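Penaeus monodon metallodensovirus major capsid protein (Penaeus monodon metallodensovirus, PDB 6WH7) builds the icosahedral capsid of a penaeid shrimp densovirus from sixty copies, forming the shell that presumably encloses the viral DNA genome. Local coordinates at residues 85-90 with 236-241; 89-94 with 124-129; 228-233 with 328-333; 244-249 with 343-348. All coordinates share one frame; numbering follows the deposited sequence.

Contact 1 of 4, residues 85-90 with 236-241; sequences WNVMRF and NAYVPQ
N86 and M88 grip the chain around Y238 through their main chains: V239 N donates to N86 O at 2.7 Å (165° at the hydrogen), and M88 N donates to A237 O at 3.0 Å. Between these two bonds V87 and Y238 form a single beta bridge, with 4.1 Å from V87 CA to Y238 CA. The side chains of N86 and Y238 run side by side in the same direction, amide and ring planes 55° apart, and N86 ND2 comes obliquely to 3.4 Å from Y238 CD1. With N86 CG between the backbone N and the carbonyl carbon (chi1 57°), the amide starts out alongside the tyrosine. M88 bends at both chi2 and chi3 and crosses V239 at about a right angle, its SD lying 3.8 Å from V239 CB and touching P240. R89 presents the edge of its guanidinium to N236, NH2 standing 3.3 Å from N236 CB, while its NH1 is salt-bridged to E93.

In the next shell Y238 OH bonds Q345 N, whereas N86 ND2 lies close to Q345 O in a doubtful, at most weak, bond. I297, F299 and P121 of the neighbouring sheet pack against M88. In the parvoviral jelly roll this places the start of helix 88-92, in the C-to-D connection, against the long G-to-H loop. Two main-chain bonds and the tyrosine hydroxyl thus anchor the loop directionally, beside the apolar packing of M88 on V239 and P240.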
# COMPACT_ATOMS: atom_id res chain seq x y z
N TRP A 85 -1.81 23.44 -94.39
CA TRP A 85 -2.11 22.47 -93.36
C TRP A 85 -3.56 22.53 -92.95
O TRP A 85 -3.98 21.76 -92.09
CB TRP A 85 -1.21 22.72 -92.15
CG TRP A 85 -1.71 23.82 -91.27
CD1 TRP A 85 -1.79 25.13 -91.57
CD2 TRP A 85 -2.09 23.69 -89.90
NE1 TRP A 85 -2.28 25.83 -90.50
CE2 TRP A 85 -2.46 24.96 -89.46
CE3 TRP A 85 -2.18 22.62 -89.02
CZ2 TRP A 85 -2.90 25.19 -88.17
CZ3 TRP A 85 -2.62 22.84 -87.74
CH2 TRP A 85 -2.98 24.12 -87.33
N ASN A 86 -4.32 23.46 -93.51
CA ASN A 86 -5.75 23.52 -93.29
C ASN A 86 -6.54 22.82 -94.38
O ASN A 86 -7.77 22.85 -94.36
CB ASN A 86 -6.22 24.97 -93.13
CG ASN A 86 -5.86 25.84 -94.29
OD1 ASN A 86 -4.98 25.51 -95.08
ND2 ASN A 86 -6.55 26.95 -94.42
N VAL A 87 -5.87 22.17 -95.32
CA VAL A 87 -6.51 21.47 -96.42
C VAL A 87 -6.56 19.99 -96.09
O VAL A 87 -5.56 19.42 -95.64
CB VAL A 87 -5.75 21.72 -97.73
CG1 VAL A 87 -6.43 21.03 -98.89
CG2 VAL A 87 -5.62 23.20 -97.98
N MET A 88 -7.72 19.37 -96.28
CA MET A 88 -7.84 17.93 -96.07
C MET A 88 -6.88 17.17 -96.97
O MET A 88 -6.26 16.19 -96.54
CB MET A 88 -9.27 17.48 -96.33
CG MET A 88 -10.28 17.88 -95.29
SD MET A 88 -10.01 17.08 -93.71
CE MET A 88 -10.39 15.40 -94.15
N ARG A 89 -6.74 17.61 -98.21
CA ARG A 89 -5.89 16.92 -99.18
C ARG A 89 -4.44 16.86 -98.73
O ARG A 89 -3.68 16.01 -99.20
CB ARG A 89 -6.00 17.64 -100.51
CG ARG A 89 -5.31 16.98 -101.64
CD ARG A 89 -5.45 17.82 -102.85
NE ARG A 89 -6.84 17.93 -103.28
CZ ARG A 89 -7.43 17.08 -104.10
NH1 ARG A 89 -6.73 16.07 -104.60
NH2 ARG A 89 -8.69 17.24 -104.44
N PHE A 90 -4.04 17.74 -97.81
CA PHE A 90 -2.67 17.79 -97.35
C PHE A 90 -2.31 16.55 -96.54
O PHE A 90 -1.22 16.01 -96.67
CB PHE A 90 -2.49 19.07 -96.54
CG PHE A 90 -1.12 19.27 -95.96
CD1 PHE A 90 -0.07 19.66 -96.75
CD2 PHE A 90 -0.91 19.14 -94.60
CE1 PHE A 90 1.17 19.87 -96.21
CE2 PHE A 90 0.32 19.36 -94.07
CZ PHE A 90 1.36 19.72 -94.87
N ASN A 236 -10.86 18.27 -102.21
CA ASN A 236 -10.20 19.58 -102.08
C ASN A 236 -11.04 20.55 -101.25
O ASN A 236 -11.28 21.70 -101.62
CB ASN A 236 -9.77 20.16 -103.44
CG ASN A 236 -10.92 20.51 -104.38
OD1 ASN A 236 -11.96 21.02 -103.98
ND2 ASN A 236 -10.70 20.25 -105.66
N ALA A 237 -11.45 20.07 -100.09
CA ALA A 237 -12.05 20.87 -99.04
C ALA A 237 -11.01 21.18 -97.98
O ALA A 237 -10.08 20.41 -97.75
CB ALA A 237 -13.22 20.14 -98.40
N TYR A 238 -11.15 22.34 -97.35
CA TYR A 238 -10.40 22.60 -96.14
C TYR A 238 -10.85 21.61 -95.07
O TYR A 238 -11.91 21.00 -95.16
CB TYR A 238 -10.63 24.02 -95.63
CG TYR A 238 -10.15 25.11 -96.53
CD1 TYR A 238 -8.83 25.53 -96.48
CD2 TYR A 238 -11.01 25.77 -97.38
CE1 TYR A 238 -8.38 26.54 -97.28
CE2 TYR A 238 -10.56 26.78 -98.19
CZ TYR A 238 -9.25 27.16 -98.13
OH TYR A 238 -8.80 28.17 -98.94
N VAL A 239 -10.02 21.44 -94.04
CA VAL A 239 -10.46 20.59 -92.95
C VAL A 239 -11.62 21.37 -92.35
O VAL A 239 -11.63 22.61 -92.43
CB VAL A 239 -9.37 20.32 -91.90
CG1 VAL A 239 -7.99 20.18 -92.52
CG2 VAL A 239 -9.47 21.27 -90.75
N PRO A 240 -12.63 20.72 -91.80
CA PRO A 240 -13.80 21.46 -91.30
C PRO A 240 -13.41 22.55 -90.32
O PRO A 240 -12.72 22.30 -89.33
CB PRO A 240 -14.63 20.36 -90.64
CG PRO A 240 -14.27 19.15 -91.40
CD PRO A 240 -12.84 19.27 -91.74
N GLN A 241 -13.87 23.77 -90.59
CA GLN A 241 -13.52 24.93 -89.79
C GLN A 241 -14.68 25.90 -89.80
O GLN A 241 -15.34 26.08 -90.82
CB GLN A 241 -12.29 25.66 -90.34
CG GLN A 241 -11.02 24.88 -90.27
CD GLN A 241 -9.91 25.60 -90.96
OE1 GLN A 241 -10.13 26.48 -91.77
NE2 GLN A 241 -8.70 25.19 -90.68

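Contact 2 of 4, residues 89-94 with 124-129; sequences RFYCEY and VGYTLS
The Y91 ring is covered on both faces: V124 CG2 lies over the centre of one, a CH-pi contact, and F90 CD2 lies over the centre of the other. At the edge of the same ring sits the carbonyl of G125, whose O is 3.1 Å from Y91 CE1, with Y126 N also near the ring plane. F90 in turn offers its own edge to the strand, CE2 lying 4.3 Å from Y126 CB. Y91 CD2 is in the plane of the F90 ring, so F90 meets the Y91 face edge-on. The Y126 ring is met obliquely, Y91 OH lying 3.8 Å from Y126 CD2.

With V124 CG2 anti to the backbone N, that methyl is the branch that meets the tyrosine face.

This is helix 88-92 lying on the face of the jelly-roll B, I, D, G sheet that is turned toward the opposing C, H, E, F sheet. Strand 118-135 is the D strand: V124 and Y126 pair by backbone with H222 and F220 of strand 218-222, and G125 and T127 with E296 and E294 of strand 287-302. V124 and Y126 direct their CB atoms toward the helix.

No hydrogen bond joins the two segments, and the hydroxyls find partners elsewhere. Y91 OH bonds W85 O, just ahead of the helix, which ties the ring's far end down, and Y126 OH bonds H271 ND1 on the opposing sheet. W85 and F220 also meet the Y126 ring.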
# COMPACT_ATOMS: atom_id res chain seq x y z
N ARG A 89 -6.74 17.61 -98.21
CA ARG A 89 -5.89 16.92 -99.18
C ARG A 89 -4.44 16.86 -98.73
O ARG A 89 -3.68 16.01 -99.20
CB ARG A 89 -6.00 17.64 -100.51
CG ARG A 89 -5.31 16.98 -101.64
CD ARG A 89 -5.45 17.82 -102.85
NE ARG A 89 -6.84 17.93 -103.28
CZ ARG A 89 -7.43 17.08 -104.10
NH1 ARG A 89 -6.73 16.07 -104.60
NH2 ARG A 89 -8.69 17.24 -104.44
N PHE A 90 -4.04 17.74 -97.81
CA PHE A 90 -2.67 17.79 -97.35
C PHE A 90 -2.31 16.55 -96.54
O PHE A 90 -1.22 16.01 -96.67
CB PHE A 90 -2.49 19.07 -96.54
CG PHE A 90 -1.12 19.27 -95.96
CD1 PHE A 90 -0.07 19.66 -96.75
CD2 PHE A 90 -0.91 19.14 -94.60
CE1 PHE A 90 1.17 19.87 -96.21
CE2 PHE A 90 0.32 19.36 -94.07
CZ PHE A 90 1.36 19.72 -94.87
N TYR A 91 -3.22 16.12 -95.67
CA TYR A 91 -2.95 15.04 -94.73
C TYR A 91 -3.19 13.65 -95.30
O TYR A 91 -2.39 12.74 -95.10
CB TYR A 91 -3.79 15.25 -93.49
CG TYR A 91 -3.46 16.52 -92.80
CD1 TYR A 91 -2.46 16.56 -91.85
CD2 TYR A 91 -4.12 17.69 -93.11
CE1 TYR A 91 -2.15 17.72 -91.21
CE2 TYR A 91 -3.81 18.85 -92.48
CZ TYR A 91 -2.83 18.86 -91.53
OH TYR A 91 -2.50 20.03 -90.89
N CYS A 92 -4.32 13.45 -95.97
CA CYS A 92 -4.76 12.13 -96.37
C CYS A 92 -4.45 11.81 -97.82
O CYS A 92 -4.85 10.75 -98.31
CB CYS A 92 -6.25 11.97 -96.08
SG CYS A 92 -7.26 13.34 -96.56
N GLU A 93 -3.75 12.68 -98.52
CA GLU A 93 -3.43 12.49 -99.92
C GLU A 93 -1.99 12.92 -100.14
O GLU A 93 -1.59 13.99 -99.69
CB GLU A 93 -4.39 13.29 -100.78
CG GLU A 93 -4.14 13.26 -102.24
CD GLU A 93 -5.30 13.83 -103.00
OE1 GLU A 93 -6.31 14.16 -102.35
OE2 GLU A 93 -5.20 13.98 -104.23
N TYR A 94 -1.21 12.07 -100.80
CA TYR A 94 0.24 12.24 -100.81
C TYR A 94 0.61 12.87 -102.15
O TYR A 94 0.75 12.18 -103.15
CB TYR A 94 0.90 10.88 -100.62
CG TYR A 94 2.40 10.89 -100.43
CD1 TYR A 94 2.95 11.27 -99.22
CD2 TYR A 94 3.25 10.46 -101.43
CE1 TYR A 94 4.30 11.25 -99.02
CE2 TYR A 94 4.61 10.44 -101.24
CZ TYR A 94 5.12 10.84 -100.03
OH TYR A 94 6.48 10.83 -99.82
N VAL A 124 -6.06 16.54 -86.51
CA VAL A 124 -5.20 16.65 -87.68
C VAL A 124 -3.94 17.36 -87.23
O VAL A 124 -3.97 18.20 -86.33
CB VAL A 124 -5.91 17.40 -88.83
CG1 VAL A 124 -5.84 18.91 -88.66
CG2 VAL A 124 -5.42 16.95 -90.14
N GLY A 125 -2.81 17.01 -87.82
CA GLY A 125 -1.56 17.59 -87.38
C GLY A 125 -0.42 17.19 -88.29
O GLY A 125 -0.51 16.25 -89.07
N TYR A 126 0.67 17.94 -88.16
CA TYR A 126 1.88 17.66 -88.92
C TYR A 126 3.10 17.99 -88.08
O TYR A 126 3.02 18.73 -87.10
CB TYR A 126 1.91 18.45 -90.23
CG TYR A 126 2.10 19.93 -90.08
CD1 TYR A 126 3.35 20.50 -90.19
CD2 TYR A 126 1.03 20.77 -89.82
CE1 TYR A 126 3.53 21.84 -90.06
CE2 TYR A 126 1.21 22.11 -89.69
CZ TYR A 126 2.46 22.65 -89.81
OH TYR A 126 2.64 23.99 -89.67
N THR A 127 4.22 17.40 -88.46
CA THR A 127 5.48 17.58 -87.75
C THR A 127 6.56 17.98 -88.74
O THR A 127 6.74 17.32 -89.76
CB THR A 127 5.90 16.31 -87.02
OG1 THR A 127 4.90 15.96 -86.05
CG2 THR A 127 7.20 16.54 -86.30
N LEU A 128 7.26 19.07 -88.43
CA LEU A 128 8.46 19.47 -89.14
C LEU A 128 9.66 19.01 -88.35
O LEU A 128 9.76 19.29 -87.16
CB LEU A 128 8.49 20.98 -89.34
CG LEU A 128 8.00 21.50 -90.68
CD1 LEU A 128 6.65 20.99 -90.99
CD2 LEU A 128 7.97 23.01 -90.61
N SER A 129 10.57 18.31 -89.01
CA SER A 129 11.62 17.61 -88.29
C SER A 129 12.91 17.65 -89.08
O SER A 129 12.91 17.66 -90.31
CB SER A 129 11.22 16.17 -88.03
OG SER A 129 12.28 15.48 -87.41

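Contact 3 of 4, residues 228-233 with 328-333; sequences FWFGSD and QSYGSL
Y330, Q328 and F230 bury the most surface here, in a parallel pairing of the G-to-H connection of the parvoviral jelly roll with the C-terminal region, beside strand 118-135. F230 and Q328 form the bridge, their CA atoms 4.8 Å apart. Q328 N donates to W229 O at 2.9 Å (136° at the hydrogen), and a weak bond of 3.5 Å runs from G231 N to Q328 O. The two backbone groups of Q328 thus reach the residues flanking F230, the pattern expected of parallel strands.

Just past the bridge, Y330 lays its ring on F230 in a face-to-face stack, with centroids 3.8 Å apart and planes within 5° of parallel. On the opposite face of the F230 ring, F228 CD1 sits offset toward the rim, so the phenylalanine is held between two aromatics. The aliphatic part of Q328 crosses F228 at about a right angle, CG coming 3.4 Å from F228 CD1. Beyond CG its chain bends away, and the amide makes weak bonds to T251 and S324. P121 touches both stacked rings. At the edge of the Y330 ring, in its plane, S232 O lies 3.5 Å from Y330 CE2.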
# COMPACT_ATOMS: atom_id res chain seq x y z
N PHE A 228 -21.22 16.25 -86.13
CA PHE A 228 -21.76 15.59 -87.29
C PHE A 228 -20.65 14.81 -87.97
O PHE A 228 -19.48 14.91 -87.61
CB PHE A 228 -22.39 16.59 -88.25
CG PHE A 228 -21.42 17.57 -88.82
CD1 PHE A 228 -20.82 17.35 -90.03
CD2 PHE A 228 -21.07 18.69 -88.11
CE1 PHE A 228 -19.94 18.24 -90.54
CE2 PHE A 228 -20.17 19.58 -88.62
CZ PHE A 228 -19.61 19.35 -89.84
N TRP A 229 -21.04 14.02 -88.96
CA TRP A 229 -20.15 13.16 -89.70
C TRP A 229 -20.16 13.57 -91.16
O TRP A 229 -20.88 14.48 -91.56
CB TRP A 229 -20.59 11.71 -89.53
CG TRP A 229 -20.46 11.24 -88.14
CD1 TRP A 229 -21.29 11.52 -87.11
CD2 TRP A 229 -19.50 10.31 -87.63
NE1 TRP A 229 -20.88 10.89 -85.98
CE2 TRP A 229 -19.79 10.13 -86.27
CE3 TRP A 229 -18.42 9.64 -88.19
CZ2 TRP A 229 -19.03 9.30 -85.47
CZ3 TRP A 229 -17.68 8.82 -87.39
CH2 TRP A 229 -17.99 8.65 -86.04
N PHE A 230 -19.36 12.88 -91.97
CA PHE A 230 -19.33 13.11 -93.40
C PHE A 230 -19.58 11.80 -94.12
O PHE A 230 -19.11 10.74 -93.69
CB PHE A 230 -18.00 13.70 -93.85
CG PHE A 230 -17.73 15.05 -93.29
CD1 PHE A 230 -18.30 16.17 -93.85
CD2 PHE A 230 -16.89 15.22 -92.22
CE1 PHE A 230 -18.06 17.40 -93.35
CE2 PHE A 230 -16.64 16.46 -91.71
CZ PHE A 230 -17.22 17.55 -92.28
N GLY A 231 -20.34 11.86 -95.21
CA GLY A 231 -20.64 10.67 -95.97
C GLY A 231 -19.96 10.59 -97.32
O GLY A 231 -20.11 9.59 -98.02
N SER A 232 -19.21 11.61 -97.69
CA SER A 232 -18.62 11.69 -99.02
C SER A 232 -17.14 12.01 -98.90
O SER A 232 -16.60 12.14 -97.80
CB SER A 232 -19.34 12.74 -99.87
OG SER A 232 -18.76 12.83 -101.16
N ASP A 233 -16.48 12.13 -100.05
CA ASP A 233 -15.07 12.46 -100.05
C ASP A 233 -14.86 13.95 -99.80
O ASP A 233 -15.73 14.77 -100.10
CB ASP A 233 -14.40 12.04 -101.36
CG ASP A 233 -15.00 12.73 -102.56
OD1 ASP A 233 -16.04 13.41 -102.43
OD2 ASP A 233 -14.42 12.60 -103.66
N GLN A 328 -23.13 14.91 -93.29
CA GLN A 328 -23.02 16.19 -93.97
C GLN A 328 -21.99 16.12 -95.08
O GLN A 328 -21.10 15.27 -95.06
CB GLN A 328 -22.66 17.30 -92.98
CG GLN A 328 -23.68 17.44 -91.88
CD GLN A 328 -25.03 17.78 -92.40
OE1 GLN A 328 -25.18 18.69 -93.21
NE2 GLN A 328 -26.03 17.02 -92.00
N SER A 329 -22.15 16.98 -96.07
CA SER A 329 -21.10 17.20 -97.05
C SER A 329 -20.04 18.13 -96.47
O SER A 329 -20.27 18.85 -95.50
CB SER A 329 -21.69 17.76 -98.34
OG SER A 329 -22.33 19.00 -98.15
N TYR A 330 -18.85 18.08 -97.05
CA TYR A 330 -17.76 18.93 -96.58
C TYR A 330 -18.03 20.40 -96.85
O TYR A 330 -18.50 20.78 -97.93
CB TYR A 330 -16.44 18.50 -97.21
CG TYR A 330 -15.81 17.34 -96.49
CD1 TYR A 330 -14.94 17.56 -95.44
CD2 TYR A 330 -16.10 16.04 -96.83
CE1 TYR A 330 -14.36 16.52 -94.77
CE2 TYR A 330 -15.52 14.98 -96.16
CZ TYR A 330 -14.65 15.24 -95.13
OH TYR A 330 -14.06 14.21 -94.44
N GLY A 331 -17.71 21.22 -95.86
CA GLY A 331 -18.20 22.58 -95.79
C GLY A 331 -17.71 23.56 -96.83
O GLY A 331 -18.51 24.14 -97.57
N SER A 332 -16.41 23.76 -96.89
CA SER A 332 -15.85 24.79 -97.73
C SER A 332 -14.64 24.23 -98.45
O SER A 332 -13.88 23.45 -97.88
CB SER A 332 -15.45 26.01 -96.93
OG SER A 332 -14.41 25.68 -96.04
N LEU A 333 -14.48 24.64 -99.69
CA LEU A 333 -13.48 24.08 -100.57
C LEU A 333 -12.35 25.08 -100.74
O LEU A 333 -12.57 26.29 -100.72
CB LEU A 333 -14.08 23.75 -101.93
CG LEU A 333 -15.30 22.85 -101.91
CD1 LEU A 333 -15.78 22.62 -103.33
CD2 LEU A 333 -15.02 21.55 -101.22

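Contact 4 of 4, residues 244-249 with 343-348; sequences DSMNAV and NIQFGP
At the end of strand 340-345, where the chain leaves its small antiparallel sheet through G347, S245 and M246 of the long G-to-H loop pack on Q345 and the residues after it. S245 packs on the glutamine with both CB and OG: its OG is 3.7 Å from Q345 CB, and its CB is 3.7 Å from Q345 OE1. M246 touches with its methyl end, CE lying 3.8 Å from both Q345 O and F346 O, and 3.9 Å from Q345 CB. The chain is extended at chi2 (-167°), and the bend at chi3 (88°) places CE against this backbone. D244 reaches G347 directly, OD1 standing 3.4 Å from G347 CA. The positive phi of G347 (67°) fits the same turn.

No hydrogen bond crosses between the segments. D244 OD1 instead makes a weak bond of 2.8 Å back to S245 N, and its OD2 is held by Q165 NE2, which fixes the carboxylate beside the turn. Backbone bonds from I344 to V170 and from F346 to S168 keep the strand end in its sheet, and I344 CG2 lies over the F346 ring toward the rim. L325 and N322 of a neighbouring subunit pack against D244 and P348. The contact is plain loop-on-strand packing, of the kind by which the long interstrand loops of parvoviral capsid proteins cover the jelly-roll core near subunit boundaries.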
# COMPACT_ATOMS: atom_id res chain seq x y z
N ASP A 244 -14.28 33.18 -90.32
CA ASP A 244 -14.73 34.24 -91.20
C ASP A 244 -14.74 33.80 -92.65
O ASP A 244 -15.51 34.32 -93.45
CB ASP A 244 -13.82 35.46 -91.04
CG ASP A 244 -12.36 35.11 -91.24
OD1 ASP A 244 -12.02 33.91 -91.18
OD2 ASP A 244 -11.56 36.01 -91.52
N SER A 245 -13.83 32.90 -93.01
CA SER A 245 -13.72 32.44 -94.38
C SER A 245 -14.69 31.32 -94.70
O SER A 245 -15.17 31.21 -95.83
CB SER A 245 -12.29 31.98 -94.66
OG SER A 245 -11.37 33.04 -94.49
N MET A 246 -14.98 30.47 -93.72
CA MET A 246 -15.54 29.17 -94.06
C MET A 246 -16.34 28.60 -92.90
O MET A 246 -16.17 28.99 -91.75
CB MET A 246 -14.41 28.22 -94.45
CG MET A 246 -13.44 27.91 -93.35
SD MET A 246 -11.96 27.12 -93.99
CE MET A 246 -10.95 28.52 -94.41
N ASN A 247 -17.23 27.67 -93.24
CA ASN A 247 -18.00 26.93 -92.25
C ASN A 247 -17.85 25.44 -92.50
O ASN A 247 -17.57 24.99 -93.61
CB ASN A 247 -19.47 27.37 -92.22
CG ASN A 247 -20.15 27.30 -93.56
OD1 ASN A 247 -19.81 26.47 -94.40
ND2 ASN A 247 -21.12 28.16 -93.77
N ALA A 248 -18.04 24.67 -91.43
CA ALA A 248 -17.69 23.25 -91.44
C ALA A 248 -18.71 22.39 -92.18
O ALA A 248 -18.32 21.39 -92.78
CB ALA A 248 -17.53 22.75 -90.01
N VAL A 249 -19.98 22.74 -92.13
CA VAL A 249 -21.01 21.93 -92.78
C VAL A 249 -21.18 22.41 -94.21
O VAL A 249 -21.17 23.62 -94.48
CB VAL A 249 -22.34 21.99 -92.01
CG1 VAL A 249 -22.14 21.55 -90.60
CG2 VAL A 249 -22.93 23.37 -92.03
N ASN A 343 -6.07 30.44 -104.18
CA ASN A 343 -5.69 31.11 -102.95
C ASN A 343 -5.95 30.16 -101.80
O ASN A 343 -6.67 29.18 -101.94
CB ASN A 343 -6.44 32.44 -102.79
CG ASN A 343 -7.95 32.27 -102.77
OD1 ASN A 343 -8.48 31.35 -102.17
ND2 ASN A 343 -8.63 33.14 -103.49
N ILE A 344 -5.33 30.45 -100.66
CA ILE A 344 -5.54 29.68 -99.45
C ILE A 344 -6.06 30.63 -98.39
O ILE A 344 -5.43 31.65 -98.09
CB ILE A 344 -4.27 28.96 -98.98
CG1 ILE A 344 -3.90 27.86 -99.97
CG2 ILE A 344 -4.49 28.35 -97.62
CD1 ILE A 344 -2.57 27.23 -99.69
N GLN A 345 -7.22 30.31 -97.84
CA GLN A 345 -7.83 31.01 -96.73
C GLN A 345 -7.45 30.32 -95.44
O GLN A 345 -7.30 29.10 -95.40
CB GLN A 345 -9.35 31.01 -96.89
CG GLN A 345 -9.82 31.71 -98.12
CD GLN A 345 -11.27 31.46 -98.39
OE1 GLN A 345 -11.81 30.44 -97.98
NE2 GLN A 345 -11.91 32.39 -99.08
N PHE A 346 -7.27 31.09 -94.37
CA PHE A 346 -6.90 30.48 -93.09
C PHE A 346 -7.96 30.69 -92.02
O PHE A 346 -8.61 29.72 -91.64
CB PHE A 346 -5.52 30.94 -92.65
CG PHE A 346 -4.43 30.32 -93.46
CD1 PHE A 346 -4.10 29.00 -93.27
CD2 PHE A 346 -3.73 31.05 -94.39
CE1 PHE A 346 -3.11 28.41 -94.00
CE2 PHE A 346 -2.73 30.46 -95.12
CZ PHE A 346 -2.43 29.14 -94.92
N GLY A 347 -8.15 31.89 -91.50
CA GLY A 347 -9.21 32.05 -90.54
C GLY A 347 -8.97 31.31 -89.24
O GLY A 347 -9.64 30.32 -88.94
N PRO A 348 -7.96 31.71 -88.48
CA PRO A 348 -7.69 31.06 -87.19
C PRO A 348 -8.89 31.14 -86.26
O PRO A 348 -9.84 31.89 -86.48
CB PRO A 348 -6.52 31.86 -86.63
CG PRO A 348 -6.66 33.17 -87.25
CD PRO A 348 -7.13 32.91 -88.64

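In the fold
Contacts 1 and 2 are the buried pair, sharing R89 and F90 on helix 88-92: contact 2 sets it on the sheet mainly by aromatic and methyl packing, with no hydrogen bond across, whereas contact 1 ties its start to the loop 236-241 by main-chain bonds. Contacts 3 and 4 are partly buried, their centres about 14 and 10 Å from the centre of the chain. Contact 3 combines strand pairing with a ring stack, and contact 4 has no cross-segment hydrogen bond and adjoins another subunit. Contacts 1, 3 and 4 touch one another: S332 O meets Y238 N, Y238 OH meets Q345 N, and F228 packs on V249. Contact 2 stays apart from contacts 3 and 4, with nearest atoms about 7 and 8 Å away.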